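Local coordinates for putative oxidoreductase (Mycobacterium avium, PDB 3QHA), which is a putative oxidoreductase related to 3-hydroxyisobutyrate dehydrogenases that probably uses a nicotinamide adenine dinucleotide cofactor, at residues I21-M26 with V43-I48; P97-A102 with R122-V127. All coordinates share one frame; numbering follows the deposited sequence.

Contact 1 (I21-M26 with V43-I48)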
loop_
_atom_site.group_PDB
_atom_site.type_symbol
_atom_site.label_atom_id
_atom_site.label_comp_id
_atom_site.label_asym_id
_atom_site.label_seq_id
_atom_site.Cartn_x
_atom_site.Cartn_y
_atom_site.Cartn_z
ATOM N N ILE B 21 13.455 21.674 -17.496
ATOM C CA ILE B 21 14.755 21.889 -16.871
ATOM C C ILE B 21 14.976 20.825 -15.795
ATOM O O ILE B 21 14.176 20.704 -14.863
ATOM C CB ILE B 21 14.858 23.300 -16.264
ATOM C CG1 ILE B 21 14.700 24.358 -17.364
ATOM C CG2 ILE B 21 16.192 23.481 -15.546
ATOM C CD1 ILE B 21 14.687 25.775 -16.850
ATOM N N GLY B 22 16.058 20.056 -15.946
ATOM C CA GLY B 22 16.390 18.951 -15.040
ATOM C C GLY B 22 15.997 17.598 -15.614
ATOM O O GLY B 22 14.824 17.231 -15.590
ATOM N N LEU B 23 16.981 16.860 -16.126
ATOM C CA LEU B 23 16.745 15.565 -16.775
ATOM C C LEU B 23 17.335 14.413 -15.958
ATOM O O LEU B 23 18.060 13.567 -16.484
ATOM C CB LEU B 23 17.337 15.566 -18.191
ATOM C CG LEU B 23 16.822 16.654 -19.139
ATOM C CD1 LEU B 23 17.567 16.611 -20.465
ATOM C CD2 LEU B 23 15.328 16.513 -19.365
ATOM N N GLY B 24 17.013 14.389 -14.668
ATOM C CA GLY B 24 17.447 13.319 -13.774
ATOM C C GLY B 24 16.545 12.103 -13.882
ATOM O O GLY B 24 15.885 11.897 -14.903
ATOM N N ASN B 25 16.497 11.303 -12.820
ATOM C CA ASN B 25 15.765 10.034 -12.851
ATOM C C ASN B 25 14.242 10.168 -12.960
ATOM O O ASN B 25 13.569 9.212 -13.353
ATOM C CB ASN B 25 16.147 9.158 -11.648
ATOM C CG ASN B 25 17.528 8.527 -11.797
ATOM O OD1 ASN B 25 18.075 8.435 -12.900
ATOM N ND2 ASN B 25 18.095 8.084 -10.681
ATOM N N MET B 26 13.705 11.340 -12.615
ATOM C CA MET B 26 12.285 11.640 -12.840
ATOM C C MET B 26 12.079 12.632 -13.988
ATOM O O MET B 26 11.155 12.472 -14.789
ATOM C CB MET B 26 11.627 12.169 -11.562
ATOM C CG MET B 26 11.244 11.082 -10.558
ATOM S SD MET B 26 9.997 9.898 -11.140
ATOM C CE MET B 26 8.645 10.997 -11.563
ATOM N N VAL B 43 14.493 21.028 -24.008
ATOM C CA VAL B 43 15.061 20.559 -22.752
ATOM C C VAL B 43 16.403 21.194 -22.455
ATOM O O VAL B 43 17.127 21.611 -23.364
ATOM C CB VAL B 43 15.230 19.022 -22.743
ATOM C CG1 VAL B 43 13.880 18.339 -22.899
ATOM C CG2 VAL B 43 16.194 18.574 -23.832
ATOM N N TYR B 44 16.725 21.263 -21.169
ATOM C CA TYR B 44 18.050 21.662 -20.737
ATOM C C TYR B 44 18.476 20.944 -19.460
ATOM O O TYR B 44 17.708 20.828 -18.505
ATOM C CB TYR B 44 18.140 23.170 -20.520
ATOM C CG TYR B 44 19.500 23.568 -20.006
ATOM C CD1 TYR B 44 20.568 23.750 -20.878
ATOM C CD2 TYR B 44 19.733 23.713 -18.642
ATOM C CE1 TYR B 44 21.826 24.093 -20.407
ATOM C CE2 TYR B 44 20.982 24.054 -18.163
ATOM C CZ TYR B 44 22.026 24.243 -19.047
ATOM O OH TYR B 44 23.268 24.583 -18.569
ATOM N N ASP B 45 19.713 20.465 -19.473
ATOM C CA ASP B 45 20.385 19.954 -18.290
ATOM C C ASP B 45 21.873 20.196 -18.512
ATOM O O ASP B 45 22.366 20.041 -19.633
ATOM C CB ASP B 45 20.090 18.464 -18.103
ATOM C CG ASP B 45 20.616 17.919 -16.782
ATOM O OD1 ASP B 45 19.794 17.520 -15.931
ATOM O OD2 ASP B 45 21.849 17.889 -16.591
ATOM N N ILE B 46 22.584 20.581 -17.456
ATOM C CA ILE B 46 24.010 20.909 -17.579
ATOM C C ILE B 46 24.853 19.695 -17.983
ATOM O O ILE B 46 25.926 19.849 -18.562
ATOM C CB ILE B 46 24.585 21.549 -16.281
ATOM C CG1 ILE B 46 24.602 20.547 -15.118
ATOM C CG2 ILE B 46 23.792 22.801 -15.909
ATOM C CD1 ILE B 46 25.084 21.146 -13.810
ATOM N N ARG B 47 24.350 18.499 -17.683
ATOM C CA ARG B 47 25.024 17.251 -18.024
ATOM C C ARG B 47 24.685 16.821 -19.449
ATOM O O ARG B 47 23.526 16.553 -19.763
ATOM C CB ARG B 47 24.609 16.155 -17.046
ATOM C CG ARG B 47 24.910 16.479 -15.589
ATOM C CD ARG B 47 24.149 15.560 -14.657
ATOM N NE ARG B 47 22.728 15.898 -14.589
ATOM C CZ ARG B 47 21.795 15.139 -14.015
ATOM N NH1 ARG B 47 22.117 13.977 -13.452
ATOM N NH2 ARG B 47 20.528 15.540 -14.008
ATOM N N ILE B 48 25.704 16.751 -20.304
ATOM C CA ILE B 48 25.528 16.335 -21.698
ATOM C C ILE B 48 24.921 14.932 -21.814
ATOM O O ILE B 48 24.062 14.700 -22.666
ATOM C CB ILE B 48 26.869 16.400 -22.495
ATOM C CG1 ILE B 48 26.657 16.073 -23.980
ATOM C CG2 ILE B 48 27.912 15.462 -21.897
ATOM C CD1 ILE B 48 25.871 17.121 -24.741
#

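Contact 2 (P97-A102 with R122-V127)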
loop_
_atom_site.group_PDB
_atom_site.type_symbol
_atom_site.label_atom_id
_atom_site.label_comp_id
_atom_site.label_asym_id
_atom_site.label_seq_id
_atom_site.Cartn_x
_atom_site.Cartn_y
_atom_site.Cartn_z
ATOM N N PRO B 97 5.557 37.605 -20.758
ATOM C CA PRO B 97 4.378 37.675 -19.889
ATOM C C PRO B 97 3.351 36.587 -20.209
ATOM O O PRO B 97 3.135 36.268 -21.379
ATOM C CB PRO B 97 3.800 39.058 -20.195
ATOM C CG PRO B 97 4.963 39.862 -20.632
ATOM C CD PRO B 97 5.882 38.917 -21.346
ATOM N N GLY B 98 2.742 36.018 -19.172
ATOM C CA GLY B 98 1.778 34.928 -19.335
ATOM C C GLY B 98 2.382 33.532 -19.291
ATOM O O GLY B 98 1.647 32.544 -19.284
ATOM N N THR B 99 3.712 33.443 -19.267
ATOM C CA THR B 99 4.408 32.160 -19.138
ATOM C C THR B 99 4.039 31.464 -17.830
ATOM O O THR B 99 3.865 32.120 -16.802
ATOM C CB THR B 99 5.943 32.344 -19.170
ATOM O OG1 THR B 99 6.334 32.930 -20.418
ATOM C CG2 THR B 99 6.659 31.008 -18.997
ATOM N N VAL B 100 3.921 30.137 -17.879
ATOM C CA VAL B 100 3.681 29.334 -16.683
ATOM C C VAL B 100 4.918 28.508 -16.343
ATOM O O VAL B 100 5.529 27.900 -17.222
ATOM C CB VAL B 100 2.487 28.377 -16.864
ATOM C CG1 VAL B 100 2.197 27.637 -15.562
ATOM C CG2 VAL B 100 1.250 29.141 -17.332
ATOM N N ILE B 101 5.281 28.496 -15.063
ATOM C CA ILE B 101 6.374 27.666 -14.570
ATOM C C ILE B 101 5.804 26.635 -13.605
ATOM O O ILE B 101 5.184 27.001 -12.604
ATOM C CB ILE B 101 7.442 28.506 -13.848
ATOM C CG1 ILE B 101 7.989 29.586 -14.786
ATOM C CG2 ILE B 101 8.574 27.611 -13.350
ATOM C CD1 ILE B 101 9.131 30.391 -14.202
ATOM N N ALA B 102 6.011 25.355 -13.915
ATOM C CA ALA B 102 5.531 24.252 -13.084
ATOM C C ALA B 102 6.691 23.576 -12.357
ATOM O O ALA B 102 7.598 23.045 -12.994
ATOM C CB ALA B 102 4.785 23.238 -13.938
ATOM N N ARG B 122 5.946 40.289 -13.323
ATOM C CA ARG B 122 6.307 40.030 -14.718
ATOM C C ARG B 122 5.153 39.339 -15.441
ATOM O O ARG B 122 5.282 38.954 -16.607
ATOM C CB ARG B 122 7.551 39.140 -14.794
ATOM C CG ARG B 122 8.526 39.258 -13.624
ATOM C CD ARG B 122 9.727 40.095 -13.946
ATOM N NE ARG B 122 10.758 39.872 -12.938
ATOM C CZ ARG B 122 12.069 40.005 -13.139
ATOM N NH1 ARG B 122 12.909 39.769 -12.139
ATOM N NH2 ARG B 122 12.550 40.370 -14.327
ATOM N N ASP B 123 4.030 39.193 -14.740
ATOM C CA ASP B 123 2.914 38.373 -15.184
ATOM C C ASP B 123 3.393 36.970 -15.567
ATOM O O ASP B 123 2.970 36.416 -16.581
ATOM C CB ASP B 123 2.162 39.054 -16.337
ATOM C CG ASP B 123 0.726 38.558 -16.480
ATOM O OD1 ASP B 123 -0.019 38.568 -15.474
ATOM O OD2 ASP B 123 0.337 38.163 -17.601
ATOM N N ILE B 124 4.292 36.413 -14.752
ATOM C CA ILE B 124 4.714 35.020 -14.888
ATOM C C ILE B 124 4.015 34.222 -13.801
ATOM O O ILE B 124 4.007 34.618 -12.634
ATOM C CB ILE B 124 6.243 34.832 -14.749
ATOM C CG1 ILE B 124 6.999 35.678 -15.775
ATOM C CG2 ILE B 124 6.621 33.364 -14.917
ATOM C CD1 ILE B 124 6.553 35.475 -17.204
ATOM N N HIS B 125 3.435 33.095 -14.197
ATOM C CA HIS B 125 2.629 32.277 -13.305
ATOM C C HIS B 125 3.437 31.107 -12.745
ATOM O O HIS B 125 4.118 30.401 -13.492
ATOM C CB HIS B 125 1.400 31.763 -14.054
ATOM C CG HIS B 125 0.513 32.852 -14.575
ATOM N ND1 HIS B 125 -0.280 33.620 -13.750
ATOM C CD2 HIS B 125 0.293 33.300 -15.833
ATOM C CE1 HIS B 125 -0.949 34.495 -14.478
ATOM N NE2 HIS B 125 -0.621 34.322 -15.745
ATOM N N ILE B 126 3.364 30.920 -11.427
ATOM C CA ILE B 126 3.992 29.787 -10.750
ATOM C C ILE B 126 2.938 28.759 -10.362
ATOM O O ILE B 126 1.847 29.111 -9.905
ATOM C CB ILE B 126 4.737 30.222 -9.468
ATOM C CG1 ILE B 126 6.075 30.879 -9.813
ATOM C CG2 ILE B 126 4.984 29.023 -8.548
ATOM C CD1 ILE B 126 7.131 29.907 -10.320
ATOM N N VAL B 127 3.286 27.490 -10.550
ATOM C CA VAL B 127 2.461 26.366 -10.141
ATOM C C VAL B 127 3.351 25.329 -9.445
ATOM O O VAL B 127 4.398 24.956 -9.979
ATOM C CB VAL B 127 1.787 25.723 -11.370
ATOM C CG1 VAL B 127 1.308 24.311 -11.053
ATOM C CG2 VAL B 127 0.637 26.598 -11.872
#

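Contact 1 (I21-M26 with V43-I48)
Leu23, Tyr44 and Asp45 carry this contact, which lies at the ends of two parallel strands of a Rossmann fold. Gly22 and Gly24 fit the GxGxxG pattern of the turn between strand 18-21 and helix 27-33, which in relatives runs past the dinucleotide. Tyr44 contributes its backbone: Tyr44 O accepts from Gly22 N at 3.1 Å, the one backbone-to-backbone hydrogen bond between the two segments. Its side chain shares a face of the sheet with Ile21, and both rest on helix 65-68. With chi1 at -58°, Leu23 CG stands anti to the carbonyl carbon and 3.9 Å from Asp45 CB; Leu23 CD1 is 4.1 Å from Val43 CB. Leu23 also touches Ala31 of helix 27-33 and Leu54 of helix 48-55. The Asp45 carboxylate joins the two loops. Asp45 OD1 takes Leu23 N at 2.9 Å through its anti lone pair, in a bond of 170°. Arg47 grips the carboxylate side-on from the syn side, NH2 on OD1 and NE on OD2, about 20° out of the carboxylate plane. Asp45 OD2 also closes an Asx turn by accepting Arg47 N at 2.8 Å on its anti lone pair.

Contact 2 (P97-A102 with R122-V127)
Residues 97-102 and 122-127 run side by side in the same direction, and strands 100-102 and 125-127 diverge by only 19°. Val100, Ile101 and Ala102 pair with His125, Ile126 and Val127. Thr99 O accepts from His125 N at 2.8 Å, His125 O from Ile101 N, and Ile101 O from Val127 N. Before the strands, Gly98 N gives a short bond of 2.6 Å to Asp123 O. Asp123, with positive phi, is the C-prime residue of the Schellman motif ending helix 109-119. Just before the strands, Ile124 CD1 lies against Thr99 CB at 3.7 Å, while Ile124 CG2, anti to the backbone N, touches Ile101 CD1 at 4.0 Å. On the face of Ile101 and Ile126, Ile126 CD1 reaches Ile101 CB at 3.8 Å, and helix 109-119 packs on Ile124 and Ile126. On the face of Val100 and Val127, Val100 CG1 meets Val127 CG2 at 4.1 Å, and helix 151-164 packs on both. The His125 ring brings CD2 to Gly98 O at 3.8 Å, with the oxygen at the ring edge and in its plane. Strand 100-103, helix 109-119 and strand 125-132 thus form a beta-alpha-beta crossover of the Rossmann-type domain.

In the fold
Both contacts join neighbouring parallel strands of one sheet, and strand 73-76 lies between strands 18-21 and 100-103. The centres of contact 1 and contact 2 are about 21 Å apart, and the two contacts do not touch. Contact 1 is mostly buried and sits where strands give way to loops. It has a single strand bridge, and a carboxylate that binds backbone and guanidinium does much of the joining. Contact 2 is only partly buried, with exposed residues near its start. It follows the strands over half its length, so regular backbone bonds and aliphatic side chains dominate. Contact 1 includes the glycine-rich turn probably used for the cofactor; contact 2 extends the same sheet on the other side of strand 73-76.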